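Local coordinates for putative uncharacterized protein (Mycobacterium smegmatis, PDB 3UID) that is probably a type II toxin of the AHA1 family (SRPBCC superfamily), a structural homologue of the hypoxia-related Rv2035 of Mycobacterium tuberculosis, although its molecular activity is unassigned, at residues D11-L15 and V127-A133. Coordinates in Å, arbitrary orientation, origin at the centre of the assembly. Residues are numbered along the deposited sequence.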
ATOM      1  N   ASP A  11      -1.598  19.197  -9.647  1.00 17.43           N
ATOM      2  CA  ASP A  11      -0.975  20.322  -8.975  1.00 19.49           C
ATOM      3  C   ASP A  11      -0.006  19.924  -7.864  1.00 18.00           C
ATOM      4  O   ASP A  11       0.934  20.657  -7.568  1.00 25.01           O
ATOM      5  CB  ASP A  11      -2.057  21.252  -8.419  1.00 24.51           C
ATOM      6  CG  ASP A  11      -2.926  21.848  -9.508  1.00 31.34           C
ATOM      7  OD1 ASP A  11      -2.364  22.442 -10.458  1.00 33.77           O
ATOM      8  OD2 ASP A  11      -4.166  21.713  -9.425  1.00 32.99           O
ATOM      9  N   THR A  12      -0.224  18.762  -7.250  1.00 13.86           N
ATOM     10  CA  THR A  12       0.588  18.363  -6.102  1.00 12.72           C
ATOM     11  C   THR A  12       1.451  17.124  -6.370  1.00 12.57           C
ATOM     12  O   THR A  12       2.181  16.661  -5.485  1.00 12.99           O
ATOM     13  CB  THR A  12      -0.291  18.090  -4.866  1.00 16.63           C
ATOM     14  OG1 THR A  12      -1.370  17.226  -5.231  1.00 13.56           O
ATOM     15  CG2 THR A  12      -0.883  19.391  -4.340  1.00 16.58           C
ATOM     16  N   LEU A  13       1.338  16.585  -7.578  1.00 10.96           N
ATOM     17  CA  LEU A  13       2.022  15.347  -7.930  1.00  8.25           C
ATOM     18  C   LEU A  13       1.654  14.236  -6.951  1.00 12.03           C
ATOM     19  O   LEU A  13       2.508  13.454  -6.532  1.00 10.29           O
ATOM     20  CB  LEU A  13       3.537  15.547  -7.953  1.00 13.15           C
ATOM     21  CG  LEU A  13       4.042  16.638  -8.895  1.00 16.84           C
ATOM     22  CD1 LEU A  13       5.553  16.765  -8.786  1.00 15.87           C
ATOM     23  CD2 LEU A  13       3.611  16.355 -10.328  1.00 17.66           C
ATOM     24  N   THR A  14       0.374  14.162  -6.603  1.00  9.83           N
ATOM     25  CA  THR A  14      -0.092  13.131  -5.683  1.00  9.34           C
ATOM     26  C   THR A  14      -1.070  12.169  -6.331  1.00  8.13           C
ATOM     27  O   THR A  14      -1.839  12.545  -7.219  1.00  9.26           O
ATOM     28  CB  THR A  14      -0.751  13.711  -4.410  1.00  9.68           C
ATOM     29  OG1 THR A  14      -1.819  14.600  -4.762  1.00  8.91           O
ATOM     30  CG2 THR A  14       0.281  14.462  -3.573  1.00 10.61           C
ATOM     31  N   LEU A  15      -1.001  10.918  -5.892  1.00 10.30           N
ATOM     32  CA  LEU A  15      -2.040   9.935  -6.186  1.00  7.90           C
ATOM     33  C   LEU A  15      -2.662   9.496  -4.870  1.00  6.62           C
ATOM     34  O   LEU A  15      -1.982   8.947  -4.004  1.00  9.86           O
ATOM     35  CB  LEU A  15      -1.463   8.729  -6.934  1.00 10.29           C
ATOM     36  CG  LEU A  15      -2.430   7.557  -7.102  1.00 11.35           C
ATOM     37  CD1 LEU A  15      -3.602   7.942  -7.992  1.00 17.27           C
ATOM     38  CD2 LEU A  15      -1.707   6.352  -7.676  1.00 12.65           C
ATOM     39  N   VAL A 127      -2.076   8.419   0.522  1.00  7.20           N
ATOM     40  CA  VAL A 127      -1.577   9.541  -0.271  1.00  7.23           C
ATOM     41  C   VAL A 127      -0.116   9.326  -0.636  1.00  7.78           C
ATOM     42  O   VAL A 127       0.747   9.271   0.245  1.00  8.13           O
ATOM     43  CB  VAL A 127      -1.685  10.889   0.477  1.00  6.93           C
ATOM     44  CG1 VAL A 127      -1.161  12.038  -0.394  1.00  8.44           C
ATOM     45  CG2 VAL A 127      -3.129  11.163   0.924  1.00 10.35           C
ATOM     46  N   GLY A 128       0.148   9.221  -1.933  1.00  5.14           N
ATOM     47  CA  GLY A 128       1.500   9.065  -2.454  1.00  7.20           C
ATOM     48  C   GLY A 128       1.925  10.326  -3.174  1.00  7.65           C
ATOM     49  O   GLY A 128       1.196  10.817  -4.040  1.00  8.85           O
ATOM     50  N   THR A 129       3.101  10.840  -2.822  1.00  8.64           N
ATOM     51  CA  THR A 129       3.615  12.083  -3.377  1.00 11.40           C
ATOM     52  C   THR A 129       4.864  11.761  -4.182  1.00 11.09           C
ATOM     53  O   THR A 129       5.779  11.096  -3.683  1.00  9.68           O
ATOM     54  CB  THR A 129       3.961  13.082  -2.268  1.00 10.11           C
ATOM     55  OG1 THR A 129       2.798  13.358  -1.478  1.00 10.76           O
ATOM     56  CG2 THR A 129       4.490  14.392  -2.870  1.00 10.24           C
ATOM     57  N   TYR A 130       4.902  12.242  -5.423  1.00  9.37           N
ATOM     58  CA  TYR A 130       5.947  11.850  -6.371  1.00  7.66           C
ATOM     59  C   TYR A 130       6.897  12.993  -6.732  1.00 12.38           C
ATOM     60  O   TYR A 130       6.541  14.166  -6.609  1.00 13.30           O
ATOM     61  CB  TYR A 130       5.296  11.242  -7.619  1.00  9.11           C
ATOM     62  CG  TYR A 130       4.640   9.919  -7.321  1.00 12.22           C
ATOM     63  CD1 TYR A 130       5.280   8.722  -7.623  1.00 13.31           C
ATOM     64  CD2 TYR A 130       3.404   9.858  -6.681  1.00 12.13           C
ATOM     65  CE1 TYR A 130       4.694   7.510  -7.327  1.00 16.33           C
ATOM     66  CE2 TYR A 130       2.813   8.647  -6.383  1.00 12.39           C
ATOM     67  CZ  TYR A 130       3.468   7.477  -6.703  1.00 12.87           C
ATOM     68  OH  TYR A 130       2.883   6.263  -6.409  1.00 17.21           O
ATOM     69  N   ALA A 131       8.106  12.650  -7.178  1.00 11.08           N
ATOM     70  CA  ALA A 131       9.148  13.655  -7.408  1.00 13.94           C
ATOM     71  C   ALA A 131       8.878  14.521  -8.626  1.00 11.91           C
ATOM     72  O   ALA A 131       9.331  15.661  -8.701  1.00 16.32           O
ATOM     73  CB  ALA A 131      10.499  12.993  -7.546  1.00 16.20           C
ATOM     74  N   SER A 132       8.145  13.964  -9.583  1.00 12.36           N
ATOM     75  CA  SER A 132       7.867  14.649 -10.837  1.00 14.59           C
ATOM     76  C   SER A 132       6.673  14.045 -11.560  1.00 17.31           C
ATOM     77  O   SER A 132       6.261  12.910 -11.286  1.00 14.33           O
ATOM     78  CB  SER A 132       9.081  14.583 -11.767  1.00 14.50           C
ATOM     79  OG  SER A 132       9.312  13.252 -12.197  1.00 18.14           O
ATOM     80  N   ALA A 133       6.127  14.805 -12.499  1.00 17.31           N
ATOM     81  CA  ALA A 133       5.013  14.320 -13.297  1.00 15.83           C
ATOM     82  C   ALA A 133       5.430  13.075 -14.076  1.00 15.08           C
ATOM     83  O   ALA A 133       4.660  12.124 -14.200  1.00 20.07           O
ATOM     84  CB  ALA A 133       4.538  15.407 -14.241  1.00 18.06           C
TER
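Leu13 sits in the left-handed helical region of backbone space (phi 55°, psi 42°), usually the preserve of glycine, asparagine or aspartate, and forms with Thr14 and Asp9 a G1 beta bulge where the hairpin of strands 3-9 and 14-21 closes. Its backbone still serves the neighbouring strand 121-129: Leu13 O accepts a hydrogen bond from Tyr130 N at 2.9 Å, one residue beyond the regular pairing. Behind it, the antiparallel ladder runs through the non-hydrogen-bonded pair Thr14-Thr129 and the hydrogen-bonded pair Leu15-Gly128, the latter joined both ways, Leu15 N to Gly128 O at 2.9 Å and Gly128 N to Leu15 O at 3.0 Å. Gly128 O also receives a CA-H...O contact from Thr14 CA, 3.1 Å away. Thr14 and Thr129 share one face of the sheet, where Thr14 CG2 lies 3.5 Å from Thr129 OG1; Thr12 OG1 and Thr14 OG1, 2.7 Å apart, are hydrogen-bonded to each other. On the other face, Leu15 CB approaches Tyr130 CE2 at 4.3 Å, and a CB on Gly128 would crowd this ring. The Leu15 and Tyr130 side chains both pack against helix 133-141. The Leu13 side chain points at the turn leaving the strand, its CD1 3.7 Å from Ser132 CA and its CD2 4.1 Å from Ala133 CB. There Ser132 is the N-cap, its hydroxyl bound to Ala135 N. Strand 3-9 is probably an added edge strand; pairing of 14-21 with the last strand, just before the C-terminal helical part (133-141 and 144-158), is characteristic of the Bet v 1-like (SRPBCC) fold.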